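Local coordinates for protein LEC-6 (Caenorhabditis elegans, PDB 3VV1), which is a galectin that probably binds galactosides in general and here holds a galactose–fucose disaccharide, at residues F28-T33 with H152-H157; T33-P38 with I145-G150; F79-V84 with E97-N102. All coordinates share one frame; numbering follows the deposited sequence.

Interaction 1: residues F28-T33 with H152-H157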
loop_
_atom_site.group_PDB
_atom_site.type_symbol
_atom_site.label_atom_id
_atom_site.label_comp_id
_atom_site.label_asym_id
_atom_site.label_seq_id
_atom_site.Cartn_x
_atom_site.Cartn_y
_atom_site.Cartn_z
ATOM N N PHE A 28 2.299 5.321 -5.836
ATOM C CA PHE A 28 2.878 6.583 -5.317
ATOM C C PHE A 28 3.492 7.383 -6.447
ATOM O O PHE A 28 4.008 6.819 -7.411
ATOM C CB PHE A 28 3.931 6.262 -4.255
ATOM C CG PHE A 28 3.362 5.473 -3.111
ATOM C CD1 PHE A 28 2.675 6.127 -2.048
ATOM C CD2 PHE A 28 3.512 4.063 -3.068
ATOM C CE1 PHE A 28 2.160 5.395 -0.961
ATOM C CE2 PHE A 28 2.985 3.350 -1.948
ATOM C CZ PHE A 28 2.280 4.025 -0.936
ATOM N N PHE A 29 3.373 8.688 -6.326
ATOM C CA PHE A 29 3.882 9.618 -7.352
ATOM C C PHE A 29 5.044 10.459 -6.815
ATOM O O PHE A 29 5.051 10.847 -5.650
ATOM C CB PHE A 29 2.729 10.487 -7.894
ATOM C CG PHE A 29 1.693 9.657 -8.592
ATOM C CD1 PHE A 29 0.653 9.042 -7.863
ATOM C CD2 PHE A 29 1.789 9.435 -9.970
ATOM C CE1 PHE A 29 -0.254 8.228 -8.505
ATOM C CE2 PHE A 29 0.879 8.615 -10.614
ATOM C CZ PHE A 29 -0.143 8.018 -9.878
ATOM N N ASN A 30 6.011 10.718 -7.702
ATOM C CA ASN A 30 7.188 11.533 -7.344
ATOM C C ASN A 30 7.866 11.135 -6.025
ATOM O O ASN A 30 8.145 11.986 -5.201
ATOM C CB ASN A 30 6.831 13.036 -7.348
ATOM C CG ASN A 30 6.553 13.546 -8.749
ATOM O OD1 ASN A 30 5.510 14.208 -9.022
ATOM N ND2 ASN A 30 7.456 13.304 -9.604
ATOM N N PRO A 31 8.131 9.845 -5.825
ATOM C CA PRO A 31 8.971 9.523 -4.593
ATOM C C PRO A 31 10.425 10.010 -4.880
ATOM O O PRO A 31 10.894 9.913 -6.041
ATOM C CB PRO A 31 8.887 7.988 -4.563
ATOM C CG PRO A 31 8.678 7.574 -6.070
ATOM C CD PRO A 31 7.811 8.655 -6.681
ATOM N N GLN A 32 11.162 10.513 -3.902
ATOM C CA GLN A 32 12.597 10.950 -4.090
ATOM C C GLN A 32 13.616 9.804 -4.295
ATOM O O GLN A 32 13.538 8.846 -3.543
ATOM C CB GLN A 32 13.040 11.672 -2.839
ATOM C CG GLN A 32 12.259 12.973 -2.539
ATOM C CD GLN A 32 11.973 13.202 -1.045
ATOM O OE1 GLN A 32 11.305 12.391 -0.390
ATOM N NE2 GLN A 32 12.461 14.319 -0.512
ATOM N N THR A 33 14.604 9.940 -5.214
ATOM C CA THR A 33 15.650 8.887 -5.397
ATOM C C THR A 33 16.766 9.271 -4.392
ATOM O O THR A 33 17.038 10.469 -4.230
ATOM C CB THR A 33 16.179 8.800 -6.878
ATOM O OG1 THR A 33 15.130 8.343 -7.763
ATOM C CG2 THR A 33 17.344 7.805 -7.079
ATOM N N HIS A 152 14.846 9.505 -12.478
ATOM C CA HIS A 152 13.748 10.150 -11.794
ATOM C C HIS A 152 12.576 9.200 -11.834
ATOM O O HIS A 152 12.223 8.694 -12.912
ATOM C CB HIS A 152 13.422 11.413 -12.581
ATOM C CG HIS A 152 12.084 11.984 -12.184
ATOM N ND1 HIS A 152 11.877 12.512 -10.951
ATOM C CD2 HIS A 152 10.834 11.909 -12.803
ATOM C CE1 HIS A 152 10.557 12.827 -10.835
ATOM N NE2 HIS A 152 9.952 12.504 -11.987
ATOM N N VAL A 153 11.956 8.963 -10.673
ATOM C CA VAL A 153 10.775 8.079 -10.644
ATOM C C VAL A 153 9.531 8.980 -10.624
ATOM O O VAL A 153 9.234 9.667 -9.623
ATOM C CB VAL A 153 10.807 7.141 -9.392
ATOM C CG1 VAL A 153 9.571 6.260 -9.390
ATOM C CG2 VAL A 153 12.054 6.245 -9.453
ATOM N N HIS A 154 8.750 8.922 -11.707
ATOM C CA HIS A 154 7.481 9.626 -11.722
ATOM C C HIS A 154 6.423 8.854 -10.916
ATOM O O HIS A 154 5.632 9.482 -10.178
ATOM C CB HIS A 154 6.982 9.783 -13.172
ATOM C CG HIS A 154 5.555 10.216 -13.224
ATOM N ND1 HIS A 154 5.139 11.463 -12.861
ATOM C CD2 HIS A 154 4.415 9.507 -13.549
ATOM C CE1 HIS A 154 3.778 11.536 -12.957
ATOM N NE2 HIS A 154 3.334 10.347 -13.362
ATOM N N SER A 155 6.347 7.526 -11.084
ATOM C CA SER A 155 5.301 6.756 -10.320
ATOM C C SER A 155 5.761 5.362 -10.095
ATOM O O SER A 155 6.589 4.835 -10.862
ATOM C CB SER A 155 3.935 6.773 -11.058
ATOM O OG SER A 155 4.007 6.150 -12.341
ATOM N N ALA A 156 5.278 4.758 -9.005
ATOM C CA ALA A 156 5.595 3.364 -8.694
ATOM C C ALA A 156 4.328 2.677 -8.158
ATOM O O ALA A 156 3.658 3.272 -7.271
ATOM C CB ALA A 156 6.719 3.312 -7.668
ATOM N N HIS A 157 4.020 1.467 -8.692
ATOM C CA HIS A 157 2.785 0.773 -8.374
ATOM C C HIS A 157 3.055 -0.668 -8.222
ATOM O O HIS A 157 3.792 -1.228 -9.039
ATOM C CB HIS A 157 1.786 0.976 -9.515
ATOM C CG HIS A 157 0.558 0.084 -9.442
ATOM N ND1 HIS A 157 0.098 -0.814 -10.365
ATOM C CD2 HIS A 157 -0.332 0.030 -8.383
ATOM C CE1 HIS A 157 -1.039 -1.357 -9.896
ATOM N NE2 HIS A 157 -1.298 -0.873 -8.669
HETATM O O HOH W 1 7.318 13.166 -12.272
HETATM O O HOH W 2 13.000 10.023 -8.229
#
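Asn-30 ND2 donates to a water O at 2.7 Å, which His-152 NE2 and His-154 ND1 also hold. The water lies at the edge of both imidazoles, and ND2 sits in the His-152 ring plane, 3.4 Å from CE1. His-154 CG is anti to the backbone N (chi1 167°), which starts the ring toward Phe-29. The Phe-29 edge points toward the His-154 face in an offset edge-to-face pair, planes 69° apart, with Phe-29 CD2 3.8 Å from His-154 NE2. Phe-29 CD2 and CE2 touch Ser-155 CB, at 3.6 Å.

Farther along the pairing, Phe-28 and Ala-156 form an antiparallel hydrogen-bonded pair, joining strand 27-29, outermost within this chain, to strand 151-159 in the galectin beta-sandwich. Asn-30 N adds a straight bond to His-154 O (2.8 Å, 171° at the hydrogen), though from above the carbonyl plane. His-154 and Ser-155 form a classic beta bulge opposite Val-51, where the strand turns a corner. Just before the bulge, Val-153 CG1 meets Pro-31 CG at 3.7 Å. A second water links Pro-31 O, Thr-33 OG1 and Val-153 N, and Thr-33 OG1 also hydrogen-bonds Val-151 O. On Phe-28 and Ala-156 rest Ser-23 and Phe-24 of the second subunit.

Interaction 2: residues T33-P38 with I145-G150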
loop_
_atom_site.group_PDB
_atom_site.type_symbol
_atom_site.label_atom_id
_atom_site.label_comp_id
_atom_site.label_asym_id
_atom_site.label_seq_id
_atom_site.Cartn_x
_atom_site.Cartn_y
_atom_site.Cartn_z
ATOM N N THR A 33 14.604 9.940 -5.214
ATOM C CA THR A 33 15.650 8.887 -5.397
ATOM C C THR A 33 16.766 9.271 -4.392
ATOM O O THR A 33 17.038 10.469 -4.230
ATOM C CB THR A 33 16.179 8.800 -6.878
ATOM O OG1 THR A 33 15.130 8.343 -7.763
ATOM C CG2 THR A 33 17.344 7.805 -7.079
ATOM N N PRO A 34 17.343 8.295 -3.649
ATOM C CA PRO A 34 17.013 6.865 -3.619
ATOM C C PRO A 34 15.674 6.599 -2.893
ATOM O O PRO A 34 15.378 7.178 -1.835
ATOM C CB PRO A 34 18.222 6.259 -2.866
ATOM C CG PRO A 34 18.599 7.347 -1.879
ATOM C CD PRO A 34 18.418 8.633 -2.684
ATOM N N VAL A 35 14.875 5.801 -3.563
ATOM C CA VAL A 35 13.501 5.360 -3.178
ATOM C C VAL A 35 13.726 3.968 -2.557
ATOM O O VAL A 35 14.462 3.133 -3.057
ATOM C CB VAL A 35 12.712 5.292 -4.505
ATOM C CG1 VAL A 35 11.341 4.648 -4.375
ATOM C CG2 VAL A 35 12.614 6.662 -5.181
ATOM N N ASN A 36 13.074 3.706 -1.451
ATOM C CA ASN A 36 13.248 2.444 -0.749
ATOM C C ASN A 36 11.860 2.095 -0.176
ATOM O O ASN A 36 11.410 2.769 0.798
ATOM C CB ASN A 36 14.235 2.737 0.350
ATOM C CG ASN A 36 15.107 1.559 0.704
ATOM O OD1 ASN A 36 15.831 1.047 -0.128
ATOM N ND2 ASN A 36 15.102 1.183 1.984
ATOM N N ILE A 37 11.154 1.134 -0.809
ATOM C CA ILE A 37 9.720 0.974 -0.530
ATOM C C ILE A 37 9.422 -0.462 -0.089
ATOM O O ILE A 37 9.644 -1.396 -0.881
ATOM C CB ILE A 37 8.839 1.271 -1.763
ATOM C CG1 ILE A 37 9.261 2.592 -2.459
ATOM C CG2 ILE A 37 7.373 1.396 -1.323
ATOM C CD1 ILE A 37 8.534 2.866 -3.761
ATOM N N PRO A 38 8.944 -0.626 1.163
ATOM C CA PRO A 38 8.605 -1.987 1.628
ATOM C C PRO A 38 7.527 -2.635 0.754
ATOM O O PRO A 38 6.645 -1.934 0.244
ATOM C CB PRO A 38 8.032 -1.732 2.997
ATOM C CG PRO A 38 8.771 -0.502 3.518
ATOM C CD PRO A 38 8.913 0.366 2.279
ATOM N N ILE A 145 11.723 -2.734 -2.285
ATOM C CA ILE A 145 12.029 -2.311 -3.631
ATOM C C ILE A 145 12.912 -1.056 -3.506
ATOM O O ILE A 145 12.497 -0.057 -2.892
ATOM C CB ILE A 145 10.728 -2.047 -4.407
ATOM C CG1 ILE A 145 9.971 -3.403 -4.602
ATOM C CG2 ILE A 145 11.001 -1.373 -5.774
ATOM C CD1 ILE A 145 8.549 -3.160 -4.964
ATOM N N GLU A 146 14.132 -1.140 -4.062
ATOM C CA GLU A 146 15.077 0.000 -4.005
ATOM C C GLU A 146 15.344 0.544 -5.401
ATOM O O GLU A 146 15.604 -0.241 -6.315
ATOM C CB GLU A 146 16.368 -0.508 -3.350
ATOM C CG GLU A 146 17.513 0.455 -3.168
ATOM C CD GLU A 146 18.637 -0.258 -2.410
ATOM O OE1 GLU A 146 18.955 -1.429 -2.784
ATOM O OE2 GLU A 146 19.193 0.330 -1.426
ATOM N N ILE A 147 15.302 1.855 -5.569
ATOM C CA ILE A 147 15.569 2.465 -6.874
ATOM C C ILE A 147 16.645 3.525 -6.611
ATOM O O ILE A 147 16.473 4.417 -5.757
ATOM C CB ILE A 147 14.300 3.116 -7.468
ATOM C CG1 ILE A 147 13.190 2.031 -7.584
ATOM C CG2 ILE A 147 14.674 3.691 -8.883
ATOM C CD1 ILE A 147 11.847 2.602 -7.976
ATOM N N GLU A 148 17.774 3.403 -7.313
ATOM C CA GLU A 148 18.896 4.337 -7.074
ATOM C C GLU A 148 19.548 4.752 -8.371
ATOM O O GLU A 148 19.452 4.051 -9.400
ATOM C CB GLU A 148 19.992 3.673 -6.214
ATOM C CG GLU A 148 19.463 3.199 -4.870
ATOM C CD GLU A 148 20.545 2.864 -3.848
ATOM O OE1 GLU A 148 21.670 2.488 -4.196
ATOM O OE2 GLU A 148 20.237 2.945 -2.643
ATOM N N GLY A 149 20.269 5.858 -8.288
ATOM C CA GLY A 149 21.171 6.245 -9.400
ATOM C C GLY A 149 20.568 7.335 -10.263
ATOM O O GLY A 149 19.732 8.142 -9.789
ATOM N N GLY A 150 20.990 7.378 -11.523
ATOM C CA GLY A 150 20.587 8.507 -12.401
ATOM C C GLY A 150 19.236 8.278 -13.018
ATOM O O GLY A 150 19.098 7.931 -14.214
#
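Val-35 and Ile-147 exchange two backbone hydrogen bonds, Val-35 N to Ile-147 O at 3.0 Å and Ile-147 N to Val-35 O, and Ile-37 with Ile-145 repeats the pattern, its Ile-37 N to Ile-145 O bond measuring 2.7 Å. Between these two hydrogen-bonded pairs stands the non-hydrogen-bonded pair of Asn-36 and Glu-146. Strands 35-38 and 145-149 run antiparallel, 173° between their directions.

The side chains divide by face. On one, Val-35 and Ile-147 lie side by side, pointing the same way, with CB to CB at 4.0 Å and Val-35 CG1 near Ile-147 CD1. On the other, Asn-36 and Glu-146 also run alongside each other, amide and carboxylate planes 52° apart. Glu-146 CG is anti to the backbone N (chi1 180°), which sets it 3.5 Å from Asn-36 OD1. Just before strand 35-38 begins, Pro-34, entered through a cis peptide bond, puts its CB 3.9 Å from Glu-148 CG, while Thr-33 CG2 reaches Gly-149 O at 3.6 Å.

Farther out, strand 60-66 takes the other edge of strand 144-149: Asn-64 and Arg-66 both hold Glu-146 OE1. Ile-145 and Ile-147 pack on Leu-48 and Leu-50 of strand 46-54, in the opposing sheet of the beta-sandwich, and Phe-24 of the second subunit lies against Ile-37 and Ile-145.

The pairing therefore separates an aliphatic, buried face from a polar one. The carboxylate of Glu-148 comes close to that of Glu-146, the two OE2 atoms 3.1 Å apart, a repulsive placement if both are charged, which may raise the proton affinity of one; the salt bridge from Arg-66 to Glu-146 would partly offset this.

Interaction 3: residues F79-V84 with E97-N102. With FUC (alpha-L-fucopyranose), chain C; GAL (beta-D-galactopyranose), chain B.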
loop_
_atom_site.group_PDB
_atom_site.type_symbol
_atom_site.label_atom_id
_atom_site.label_comp_id
_atom_site.label_asym_id
_atom_site.label_seq_id
_atom_site.Cartn_x
_atom_site.Cartn_y
_atom_site.Cartn_z
ATOM N N PHE A 79 24.491 3.372 -19.013
ATOM C CA PHE A 79 24.736 4.206 -20.196
ATOM C C PHE A 79 26.230 4.281 -20.517
ATOM O O PHE A 79 26.603 4.562 -21.647
ATOM C CB PHE A 79 24.100 5.584 -19.959
ATOM C CG PHE A 79 22.607 5.499 -19.828
ATOM C CD1 PHE A 79 21.796 5.385 -20.969
ATOM C CD2 PHE A 79 21.984 5.439 -18.540
ATOM C CE1 PHE A 79 20.412 5.241 -20.811
ATOM C CE2 PHE A 79 20.594 5.303 -18.393
ATOM C CZ PHE A 79 19.801 5.196 -19.548
ATOM N N ASP A 80 27.093 4.012 -19.527
ATOM C CA ASP A 80 28.526 4.049 -19.771
ATOM C C ASP A 80 28.938 2.800 -20.574
ATOM O O ASP A 80 29.785 2.885 -21.458
ATOM C CB ASP A 80 29.329 4.152 -18.442
ATOM C CG ASP A 80 29.084 2.948 -17.492
ATOM O OD1 ASP A 80 27.924 2.442 -17.434
ATOM O OD2 ASP A 80 30.041 2.543 -16.818
ATOM N N GLU A 81 28.313 1.669 -20.266
ATOM C CA GLU A 81 28.615 0.404 -20.975
ATOM C C GLU A 81 27.660 0.102 -22.155
ATOM O O GLU A 81 27.940 -0.812 -22.945
ATOM C CB GLU A 81 28.655 -0.787 -20.038
ATOM C CG GLU A 81 29.770 -0.688 -19.013
ATOM C CD GLU A 81 29.931 -1.911 -18.154
ATOM O OE1 GLU A 81 29.016 -2.731 -18.052
ATOM O OE2 GLU A 81 30.991 -2.023 -17.571
ATOM N N GLY A 82 26.554 0.831 -22.289
ATOM C CA GLY A 82 25.551 0.533 -23.329
ATOM C C GLY A 82 24.891 -0.837 -23.123
ATOM O O GLY A 82 24.738 -1.602 -24.072
ATOM N N ALA A 83 24.452 -1.120 -21.889
ATOM C CA ALA A 83 23.884 -2.419 -21.582
ATOM C C ALA A 83 22.969 -2.335 -20.418
ATOM O O ALA A 83 23.077 -1.397 -19.608
ATOM C CB ALA A 83 24.994 -3.409 -21.243
ATOM N N VAL A 84 22.071 -3.315 -20.328
ATOM C CA VAL A 84 21.439 -3.665 -19.037
ATOM C C VAL A 84 22.097 -4.884 -18.466
ATOM O O VAL A 84 22.339 -5.840 -19.203
ATOM C CB VAL A 84 19.894 -3.870 -19.189
ATOM C CG1 VAL A 84 19.332 -4.604 -17.991
ATOM C CG2 VAL A 84 19.223 -2.505 -19.305
ATOM N N GLU A 97 26.208 -12.577 -14.174
ATOM C CA GLU A 97 25.462 -11.511 -14.822
ATOM C C GLU A 97 24.738 -12.036 -16.089
ATOM O O GLU A 97 25.301 -12.841 -16.870
ATOM C CB GLU A 97 26.393 -10.386 -15.262
ATOM C CG GLU A 97 26.975 -9.661 -14.070
ATOM C CD GLU A 97 27.951 -8.552 -14.481
ATOM O OE1 GLU A 97 28.415 -8.532 -15.648
ATOM O OE2 GLU A 97 28.279 -7.755 -13.594
ATOM N N ASP A 98 23.518 -11.536 -16.282
ATOM C CA ASP A 98 22.850 -11.621 -17.588
ATOM C C ASP A 98 23.005 -10.255 -18.227
ATOM O O ASP A 98 22.607 -9.228 -17.608
ATOM C CB ASP A 98 21.341 -11.900 -17.498
ATOM C CG ASP A 98 20.995 -13.279 -16.989
ATOM O OD1 ASP A 98 21.851 -14.197 -17.053
ATOM O OD2 ASP A 98 19.806 -13.428 -16.574
ATOM N N ARG A 99 23.512 -10.202 -19.449
ATOM C CA ARG A 99 23.692 -8.911 -20.117
ATOM C C ARG A 99 22.727 -8.777 -21.272
ATOM O O ARG A 99 22.604 -9.701 -22.073
ATOM C CB ARG A 99 25.129 -8.752 -20.585
ATOM C CG ARG A 99 26.042 -8.734 -19.360
ATOM C CD ARG A 99 27.510 -8.407 -19.591
ATOM N NE ARG A 99 27.709 -7.003 -19.903
ATOM C CZ ARG A 99 28.303 -6.101 -19.105
ATOM N NH1 ARG A 99 28.748 -6.389 -17.892
ATOM N NH2 ARG A 99 28.416 -4.882 -19.534
ATOM N N HIS A 100 22.101 -7.610 -21.413
ATOM C CA HIS A 100 21.103 -7.320 -22.471
ATOM C C HIS A 100 21.451 -5.995 -23.078
ATOM O O HIS A 100 22.272 -5.212 -22.516
ATOM C CB HIS A 100 19.709 -7.201 -21.817
ATOM C CG HIS A 100 19.318 -8.464 -21.127
ATOM N ND1 HIS A 100 18.845 -9.534 -21.814
ATOM C CD2 HIS A 100 19.328 -8.812 -19.779
ATOM C CE1 HIS A 100 18.561 -10.527 -20.927
ATOM N NE2 HIS A 100 18.874 -10.103 -19.687
ATOM N N ALA A 101 20.823 -5.718 -24.185
ATOM C CA ALA A 101 20.933 -4.382 -24.768
ATOM C C ALA A 101 20.289 -3.388 -23.805
ATOM O O ALA A 101 19.501 -3.751 -22.895
ATOM C CB ALA A 101 20.252 -4.335 -26.123
ATOM N N ASN A 102 20.656 -2.123 -23.964
ATOM C CA ASN A 102 20.063 -1.066 -23.121
ATOM C C ASN A 102 18.862 -0.498 -23.876
ATOM O O ASN A 102 19.029 0.108 -24.960
ATOM C CB ASN A 102 21.096 0.047 -22.859
ATOM C CG ASN A 102 20.570 1.116 -21.914
ATOM O OD1 ASN A 102 19.404 1.089 -21.498
ATOM N ND2 ASN A 102 21.398 2.121 -21.629
HETATM C C1 FUC C . 32.566 -3.528 -13.745
HETATM C C2 FUC C . 31.326 -4.226 -14.464
HETATM C C3 FUC C . 30.954 -5.576 -13.770
HETATM C C4 FUC C . 31.049 -5.538 -12.219
HETATM C C5 FUC C . 32.518 -5.376 -11.785
HETATM C C6 FUC C . 32.509 -5.311 -10.271
HETATM O O1 FUC C . 33.601 -3.241 -14.675
HETATM O O2 FUC C . 31.374 -4.306 -16.007
HETATM O O3 FUC C . 29.637 -5.778 -14.133
HETATM O O4 FUC C . 30.227 -4.385 -11.669
HETATM O O5 FUC C . 33.007 -4.106 -12.366
HETATM C C1 GAL B . 29.301 -4.636 -10.625
HETATM C C2 GAL B . 28.751 -3.262 -10.132
HETATM C C3 GAL B . 27.648 -3.470 -9.164
HETATM C C4 GAL B . 26.592 -4.398 -9.785
HETATM C C5 GAL B . 27.284 -5.684 -10.264
HETATM C C6 GAL B . 26.268 -6.671 -10.887
HETATM O O2 GAL B . 29.806 -2.564 -9.510
HETATM O O3 GAL B . 27.004 -2.198 -8.883
HETATM O O4 GAL B . 25.939 -3.729 -10.889
HETATM O O5 GAL B . 28.241 -5.389 -11.219
HETATM O O6 GAL B . 26.973 -7.850 -11.318
HETATM O O HOH W 3 22.483 -1.461 -26.061
#
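Arg-99 and Glu-81 cross at about a right angle, their guanidinium and carboxylate planes 41° apart. Arg-99 NH2 donates to Glu-81 OE1 at 2.7 Å in a salt bridge; the oxygen lies near the guanidinium plane, but the nitrogen approaches from above the carboxylate plane. A bend at chi3 (72°) turns NE of Arg-99 off the extended line of its chain. The other terminal nitrogen, NH1, reaches Glu-97 OE1 at 3.1 Å, on the syn side but tilted out of the carboxylate plane. One flat cation thus bridges two carboxylates, and Arg-78 also pairs with Glu-81 OE1.

Each carboxylate turns its second oxygen to sugar. Glu-81 OE2 accepts from fucose O2 at 2.8 Å. Glu-97 OE2 takes galactose O6, at 2.6 Å, and fucose O3, at a modelled distance so short (2.5 Å) that its exact length is doubtful.

Away from the glycan, Phe-79 and Asn-102 also cross at about a right angle, ring and amide planes 56° apart, Asn-102 ND2 standing 3.4 Å from Phe-79 CD1. Asn-102 OD1 turns to Phe-104 N. The backbones join through the hydrogen-bonded pair Val-84 and His-100. Gly-82 and Ala-83 form a G1 beta bulge opposite Arg-78.

His-74, Asn-87 and Arg-78 also hydrogen-bond the galactose, and Arg-78 the fucose; with Asn-76 and Trp-94 they belong to the galectin carbohydrate-binding site.

Interactions 1 and 2 lie side by side, their centres about 9 Å apart, and share Thr-33, where the chain passes from strand 27-29 in one sheet to strand 35-38 in the other. Strands 144-149 and 151-159 make the matching step between sheets, and Val-153 CG2 packs 3.7 Å from Ile-147 CG2 between the two contacts. Both touch the second subunit. Interaction 3 is nested along the chain inside interaction 2, itself nested inside interaction 1. It belongs to the same sheet as interaction 2, yet its centre is about 20 Å from that one and about 23 Å from interaction 1, which separates the glycan site from the subunit contact.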